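Local atomic coordinates of phage related exonuclease (Haemophilus somnus 129PT, PDB entry 3K93), a protein that probably hydrolyses DNA from its ends, as a phage-related exonuclease that uses a metal-dependent active site. Residues G97-Y102 with W146-D151; R106-D111 with Q152-F157. One frame throughout, in Å; residues are numbered along the deposited sequence.

Contact 1. Residues G97-Y102 with W146-D151; sequences GECDIY and WLWDCD. With NA (sodium ion), chain B.
Tyr102 and Trp148 form the aromatic centre of this contact. The indole turns the edge of its five-membered ring toward the phenol in an edge-to-face pair, with ring centroids 4.4 Å apart and planes inclined at 51°. Trp148 CD1 does the touching and sits 3.4 Å above the Tyr102 ring plane, over the ring centre. Tyr102 CG is anti to its backbone N (chi1 170°), which sets CG against Trp148 CD1.

Two sulfur-aromatic contacts flank the pair. Cys99 SG lies over a face of Trp148, 3.7 Å from the centroid of the six-membered ring and only 7° off its normal. Cys150 SG instead approaches the rim of the phenol and meets Tyr102 CE1 at 3.5 Å. Ile109 of strand 108-114 touches Cys99, Trp148 and Cys150, while Arg90 makes a cation-pi contact with Trp148, so the indole is gripped by several parts of the fold.

The contact joins the end of helix 137-148, which closes in a Schellman motif with Asp149 at positive phi, to the segment entering the outer strand 101-103. Backbone atoms meet side chains at the Gly97 end: Trp148 CH2 brings the indole edge to within 3.5 Å of Gly97 O, and Leu147 CD1 packs at 3.5 Å from Gly97 N.

Polar bridging is done by water. One molecule lies in the plane of the phenol, 2.8 Å from Tyr102 OH, and donates a hydrogen bond to Asp149 O, tying the ring to the helix end. Asp100 points to the metal site instead: its OD2 binds the sodium ion at 2.4 Å, while its OD1 accepts a hydrogen bond from a water that is itself a sodium ligand.

Contact 2. Residues R106-D111 with Q152-F157; sequences RKLIID and QAQIDF. With NA (sodium ion), chain B.
Leu108 and Gln152 meet through contrasting first torsions: Leu108 CG is anti to the backbone N (chi1 171°), whereas Gln152 CG sits between its own N and carbonyl carbon (chi1 76°). From there chi2 of Leu108 (65°) carries CD1 to 3.6 Å from Gln152 CG and 3.7 Å from Gln154 NE2, the leucine crossing Gln154 at about a right angle. The strands are parallel neighbours joined by a crossover through helices 125-135 and 137-148, in a mixed sheet consistent with the PD-(D/E)XK nuclease core. Five backbone hydrogen bonds hold the register, alternating in the usual parallel pattern from Gln152 N to Lys107 O through to Asp156 N to Asp111 O, at 2.7 Å. CA-H...O contacts accompany them, as from Ala153 CA to Ile109 O.

Ile110 lies on the Leu108 side of the sheet, its CG2 3.7 Å from Asp156 OD2; that carboxylate is buried and held by Arg79, Ser75 and Thr191. On the other side, Ile109 and Ala153 pack CB to CB at 4.3 Å, and Met141 covers Ala153, Ile155 and Asp111. Asp111 reaches the sodium ion with OD1 at 2.5 Å, while its OD2 accepts a hydrogen bond from a metal-bound water.

How the contacts relate
From the N terminus, the chain passes 97-102 and then 106-111, neighbours through the antiparallel hairpin of strands 101-103 and 108-114, before running through helices 125-135 and 137-148. Segment 146-151 then closes a 43-residue loop in contact 1, and 152-157, following directly, closes a 40-residue loop in contact 2. The segments alternate along the chain, so the two closures cross and neither nests in the other. Contact 1 fastens the helix end to the sheet's outer strand; contact 2 pairs the two inner strands, 108-114 and 152-158. Probable backbone hydrogen bonds, Ile110 N to Ile101 O and Asp151 N to Lys107 O, link the two contacts. Asp100, Asp111 and the carbonyl of Thr112 share the sodium ion.

Contact 1. Residues G97-Y102 with W146-D151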
loop_
_atom_site.group_PDB
_atom_site.type_symbol
_atom_site.label_atom_id
_atom_site.label_comp_id
_atom_site.label_asym_id
_atom_site.label_seq_id
_atom_site.Cartn_x
_atom_site.Cartn_y
_atom_site.Cartn_z
ATOM N N GLY A 97 25.290 -16.682 -4.366
ATOM C CA GLY A 97 25.541 -15.458 -3.665
ATOM C C GLY A 97 26.875 -14.852 -4.027
ATOM O O GLY A 97 27.811 -15.565 -4.364
ATOM N N GLU A 98 26.932 -13.530 -3.974
ATOM C CA GLU A 98 28.150 -12.780 -4.086
ATOM C C GLU A 98 28.133 -11.787 -2.950
ATOM O O GLU A 98 27.408 -10.848 -3.006
ATOM C CB GLU A 98 28.198 -12.032 -5.410
ATOM C CG GLU A 98 29.427 -11.146 -5.526
ATOM C CD GLU A 98 29.539 -10.439 -6.844
ATOM O OE1 GLU A 98 29.489 -11.094 -7.886
ATOM O OE2 GLU A 98 29.671 -9.207 -6.816
ATOM N N CYS A 99 28.915 -12.020 -1.909
ATOM C CA CYS A 99 28.973 -11.137 -0.758
ATOM C C CYS A 99 29.839 -9.942 -1.095
ATOM O O CYS A 99 30.524 -9.938 -2.128
ATOM C CB CYS A 99 29.497 -11.879 0.473
ATOM S SG CYS A 99 31.229 -12.400 0.393
ATOM N N ASP A 100 29.760 -8.906 -0.262
ATOM C CA ASP A 100 30.569 -7.698 -0.446
ATOM C C ASP A 100 31.973 -7.934 0.042
ATOM O O ASP A 100 32.935 -7.716 -0.701
ATOM C CB ASP A 100 29.985 -6.513 0.326
ATOM C CG ASP A 100 28.626 -6.071 -0.215
ATOM O OD1 ASP A 100 28.461 -6.176 -1.462
ATOM O OD2 ASP A 100 27.719 -5.649 0.604
ATOM N N ILE A 101 32.096 -8.351 1.303
ATOM C CA ILE A 101 33.396 -8.545 1.949
ATOM C C ILE A 101 33.462 -9.891 2.657
ATOM O O ILE A 101 32.547 -10.273 3.379
ATOM C CB ILE A 101 33.683 -7.440 2.975
ATOM C CG1 ILE A 101 33.330 -6.045 2.397
ATOM C CG2 ILE A 101 35.150 -7.493 3.423
ATOM C CD1 ILE A 101 33.433 -4.868 3.385
ATOM N N TYR A 102 34.554 -10.613 2.425
ATOM C CA TYR A 102 34.841 -11.877 3.095
ATOM C C TYR A 102 36.131 -11.672 3.863
ATOM O O TYR A 102 37.101 -11.246 3.280
ATOM C CB TYR A 102 35.021 -12.995 2.055
ATOM C CG TYR A 102 35.559 -14.313 2.583
ATOM C CD1 TYR A 102 35.070 -14.878 3.754
ATOM C CD2 TYR A 102 36.529 -15.037 1.865
ATOM C CE1 TYR A 102 35.547 -16.118 4.226
ATOM C CE2 TYR A 102 37.007 -16.297 2.337
ATOM C CZ TYR A 102 36.507 -16.807 3.518
ATOM O OH TYR A 102 36.951 -18.003 4.003
ATOM N N TRP A 146 26.796 -19.678 4.834
ATOM C CA TRP A 146 26.739 -21.056 4.351
ATOM C C TRP A 146 27.709 -21.233 3.182
ATOM O O TRP A 146 28.546 -22.095 3.222
ATOM C CB TRP A 146 25.327 -21.386 3.904
ATOM C CG TRP A 146 25.126 -22.762 3.559
ATOM C CD1 TRP A 146 25.940 -23.838 3.863
ATOM C CD2 TRP A 146 24.020 -23.287 2.860
ATOM N NE1 TRP A 146 25.394 -24.984 3.383
ATOM C CE2 TRP A 146 24.214 -24.678 2.757
ATOM C CE3 TRP A 146 22.874 -22.717 2.299
ATOM C CZ2 TRP A 146 23.304 -25.501 2.136
ATOM C CZ3 TRP A 146 21.976 -23.523 1.694
ATOM C CH2 TRP A 146 22.187 -24.906 1.602
ATOM N N LEU A 147 27.634 -20.335 2.204
ATOM C CA LEU A 147 28.462 -20.419 1.020
ATOM C C LEU A 147 29.923 -20.175 1.289
ATOM O O LEU A 147 30.757 -20.697 0.562
ATOM C CB LEU A 147 27.979 -19.437 -0.051
ATOM C CG LEU A 147 26.687 -19.763 -0.770
ATOM C CD1 LEU A 147 26.184 -18.547 -1.533
ATOM C CD2 LEU A 147 26.882 -20.947 -1.744
ATOM N N TRP A 148 30.243 -19.393 2.322
ATOM C CA TRP A 148 31.633 -19.000 2.635
ATOM C C TRP A 148 32.167 -19.630 3.915
ATOM O O TRP A 148 33.245 -19.285 4.343
ATOM C CB TRP A 148 31.762 -17.457 2.699
ATOM C CG TRP A 148 32.211 -16.865 1.436
ATOM C CD1 TRP A 148 33.497 -16.675 1.053
ATOM C CD2 TRP A 148 31.392 -16.398 0.352
ATOM N NE1 TRP A 148 33.538 -16.107 -0.190
ATOM C CE2 TRP A 148 32.262 -15.933 -0.649
ATOM C CE3 TRP A 148 30.008 -16.320 0.137
ATOM C CZ2 TRP A 148 31.806 -15.408 -1.855
ATOM C CZ3 TRP A 148 29.556 -15.792 -1.056
ATOM C CH2 TRP A 148 30.452 -15.354 -2.043
ATOM N N ASP A 149 31.433 -20.578 4.495
ATOM C CA ASP A 149 31.873 -21.297 5.710
ATOM C C ASP A 149 32.292 -20.353 6.827
ATOM O O ASP A 149 33.369 -20.506 7.382
ATOM C CB ASP A 149 33.019 -22.281 5.408
ATOM C CG ASP A 149 32.563 -23.514 4.622
ATOM O OD1 ASP A 149 31.476 -24.075 4.893
ATOM O OD2 ASP A 149 33.319 -23.954 3.739
ATOM N N CYS A 150 31.437 -19.379 7.136
ATOM C CA CYS A 150 31.713 -18.370 8.161
ATOM C C CYS A 150 30.814 -18.544 9.358
ATOM O O CYS A 150 29.712 -19.093 9.274
ATOM C CB CYS A 150 31.505 -16.946 7.604
ATOM S SG CYS A 150 32.798 -16.393 6.451
ATOM N N ASP A 151 31.293 -18.016 10.475
ATOM C CA ASP A 151 30.608 -18.079 11.762
ATOM C C ASP A 151 29.802 -16.853 12.074
ATOM O O ASP A 151 28.903 -16.934 12.894
ATOM C CB ASP A 151 31.625 -18.288 12.903
ATOM C CG ASP A 151 32.229 -19.667 12.879
ATOM O OD1 ASP A 151 31.602 -20.583 12.278
ATOM O OD2 ASP A 151 33.330 -19.822 13.446
HETATM NA NA NA B . 25.461 -4.908 0.077
HETATM O O HOH W 1 26.893 -3.822 -1.868
HETATM O O HOH W 2 35.636 -18.972 6.332
HETATM O O HOH W 3 24.547 -7.258 -0.676
HETATM O O HOH W 4 23.375 -4.203 -0.660
#

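Contact 2. Residues R106-D111 with Q152-F157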
loop_
_atom_site.group_PDB
_atom_site.type_symbol
_atom_site.label_atom_id
_atom_site.label_comp_id
_atom_site.label_asym_id
_atom_site.label_seq_id
_atom_site.Cartn_x
_atom_site.Cartn_y
_atom_site.Cartn_z
ATOM N N ARG A 106 38.757 -13.853 10.238
ATOM C CA ARG A 106 37.758 -13.847 11.322
ATOM C C ARG A 106 36.495 -14.686 11.076
ATOM O O ARG A 106 35.533 -14.575 11.848
ATOM C CB ARG A 106 37.355 -12.403 11.625
ATOM C CG ARG A 106 38.499 -11.574 12.169
ATOM C CD ARG A 106 38.019 -10.197 12.521
ATOM N NE ARG A 106 39.137 -9.352 12.898
ATOM C CZ ARG A 106 39.073 -8.032 13.064
ATOM N NH1 ARG A 106 37.927 -7.350 12.890
ATOM N NH2 ARG A 106 40.177 -7.381 13.391
ATOM N N LYS A 107 36.504 -15.525 10.025
ATOM C CA LYS A 107 35.328 -16.325 9.625
ATOM C C LYS A 107 34.087 -15.408 9.568
ATOM O O LYS A 107 33.037 -15.685 10.175
ATOM C CB LYS A 107 35.134 -17.501 10.595
ATOM C CG LYS A 107 36.365 -18.445 10.656
ATOM C CD LYS A 107 36.095 -19.805 10.060
ATOM C CE LYS A 107 35.730 -20.842 11.139
ATOM N NZ LYS A 107 34.756 -21.858 10.617
ATOM N N LEU A 108 34.253 -14.301 8.844
ATOM C CA LEU A 108 33.326 -13.171 8.900
ATOM C C LEU A 108 32.942 -12.717 7.511
ATOM O O LEU A 108 33.836 -12.543 6.668
ATOM C CB LEU A 108 33.977 -11.987 9.631
ATOM C CG LEU A 108 33.294 -10.610 9.635
ATOM C CD1 LEU A 108 31.984 -10.683 10.376
ATOM C CD2 LEU A 108 34.252 -9.575 10.287
ATOM N N ILE A 109 31.630 -12.494 7.305
ATOM C CA ILE A 109 31.117 -11.778 6.142
ATOM C C ILE A 109 30.700 -10.374 6.577
ATOM O O ILE A 109 30.071 -10.201 7.610
ATOM C CB ILE A 109 29.874 -12.482 5.553
ATOM C CG1 ILE A 109 30.227 -13.871 5.043
ATOM C CG2 ILE A 109 29.229 -11.652 4.426
ATOM C CD1 ILE A 109 31.074 -13.842 3.749
ATOM N N ILE A 110 31.036 -9.374 5.774
ATOM C CA ILE A 110 30.483 -8.050 5.956
ATOM C C ILE A 110 29.690 -7.702 4.745
ATOM O O ILE A 110 30.101 -8.027 3.640
ATOM C CB ILE A 110 31.556 -6.991 6.187
ATOM C CG1 ILE A 110 32.331 -7.299 7.461
ATOM C CG2 ILE A 110 30.900 -5.606 6.347
ATOM C CD1 ILE A 110 33.726 -6.605 7.528
ATOM N N ASP A 111 28.550 -7.064 4.961
ATOM C CA ASP A 111 27.706 -6.557 3.908
ATOM C C ASP A 111 27.376 -5.064 4.166
ATOM O O ASP A 111 26.962 -4.686 5.271
ATOM C CB ASP A 111 26.402 -7.364 3.830
ATOM C CG ASP A 111 25.725 -7.234 2.467
ATOM O OD1 ASP A 111 25.048 -6.202 2.238
ATOM O OD2 ASP A 111 25.901 -8.124 1.587
ATOM N N GLN A 152 30.142 -15.720 11.475
ATOM C CA GLN A 152 29.371 -14.510 11.706
ATOM C C GLN A 152 29.323 -13.596 10.501
ATOM O O GLN A 152 30.110 -13.738 9.586
ATOM C CB GLN A 152 29.786 -13.783 13.001
ATOM C CG GLN A 152 31.055 -12.987 13.000
ATOM C CD GLN A 152 31.019 -11.839 14.075
ATOM O OE1 GLN A 152 31.378 -10.707 13.779
ATOM N NE2 GLN A 152 30.549 -12.147 15.296
ATOM N N ALA A 153 28.331 -12.711 10.514
ATOM C CA ALA A 153 28.102 -11.696 9.491
ATOM C C ALA A 153 27.810 -10.387 10.219
ATOM O O ALA A 153 27.230 -10.392 11.310
ATOM C CB ALA A 153 26.887 -12.067 8.584
ATOM N N GLN A 154 28.229 -9.286 9.620
ATOM C CA GLN A 154 27.932 -7.991 10.135
ATOM C C GLN A 154 27.382 -7.141 9.020
ATOM O O GLN A 154 28.014 -6.997 7.995
ATOM C CB GLN A 154 29.201 -7.380 10.746
ATOM C CG GLN A 154 29.716 -8.140 11.959
ATOM C CD GLN A 154 30.940 -7.526 12.519
ATOM O OE1 GLN A 154 31.175 -6.346 12.335
ATOM N NE2 GLN A 154 31.747 -8.316 13.205
ATOM N N ILE A 155 26.190 -6.595 9.219
ATOM C CA ILE A 155 25.536 -5.764 8.215
ATOM C C ILE A 155 25.848 -4.341 8.611
ATOM O O ILE A 155 25.441 -3.890 9.680
ATOM C CB ILE A 155 24.012 -5.970 8.215
ATOM C CG1 ILE A 155 23.653 -7.426 7.962
ATOM C CG2 ILE A 155 23.338 -5.081 7.192
ATOM C CD1 ILE A 155 22.248 -7.803 8.454
ATOM N N ASP A 156 26.612 -3.655 7.776
ATOM C CA ASP A 156 26.947 -2.236 7.972
ATOM C C ASP A 156 25.955 -1.361 7.184
ATOM O O ASP A 156 26.074 -1.213 5.961
ATOM C CB ASP A 156 28.359 -1.968 7.437
ATOM C CG ASP A 156 29.476 -2.420 8.394
ATOM O OD1 ASP A 156 29.220 -2.877 9.542
ATOM O OD2 ASP A 156 30.639 -2.268 7.982
ATOM N N PHE A 157 24.961 -0.813 7.876
ATOM C CA PHE A 157 24.080 0.204 7.321
ATOM C C PHE A 157 24.880 1.505 7.352
ATOM O O PHE A 157 25.315 1.921 8.421
ATOM C CB PHE A 157 22.838 0.364 8.181
ATOM C CG PHE A 157 21.926 -0.804 8.128
ATOM C CD1 PHE A 157 21.060 -0.963 7.068
ATOM C CD2 PHE A 157 21.914 -1.738 9.133
ATOM C CE1 PHE A 157 20.211 -2.045 7.013
ATOM C CE2 PHE A 157 21.054 -2.820 9.079
ATOM C CZ PHE A 157 20.223 -2.979 8.025
HETATM NA NA NA B . 25.461 -4.908 0.077
HETATM O O HOH W 3 24.547 -7.258 -0.676
HETATM O O HOH W 1 26.893 -3.822 -1.868
HETATM O O HOH W 4 23.375 -4.203 -0.660
#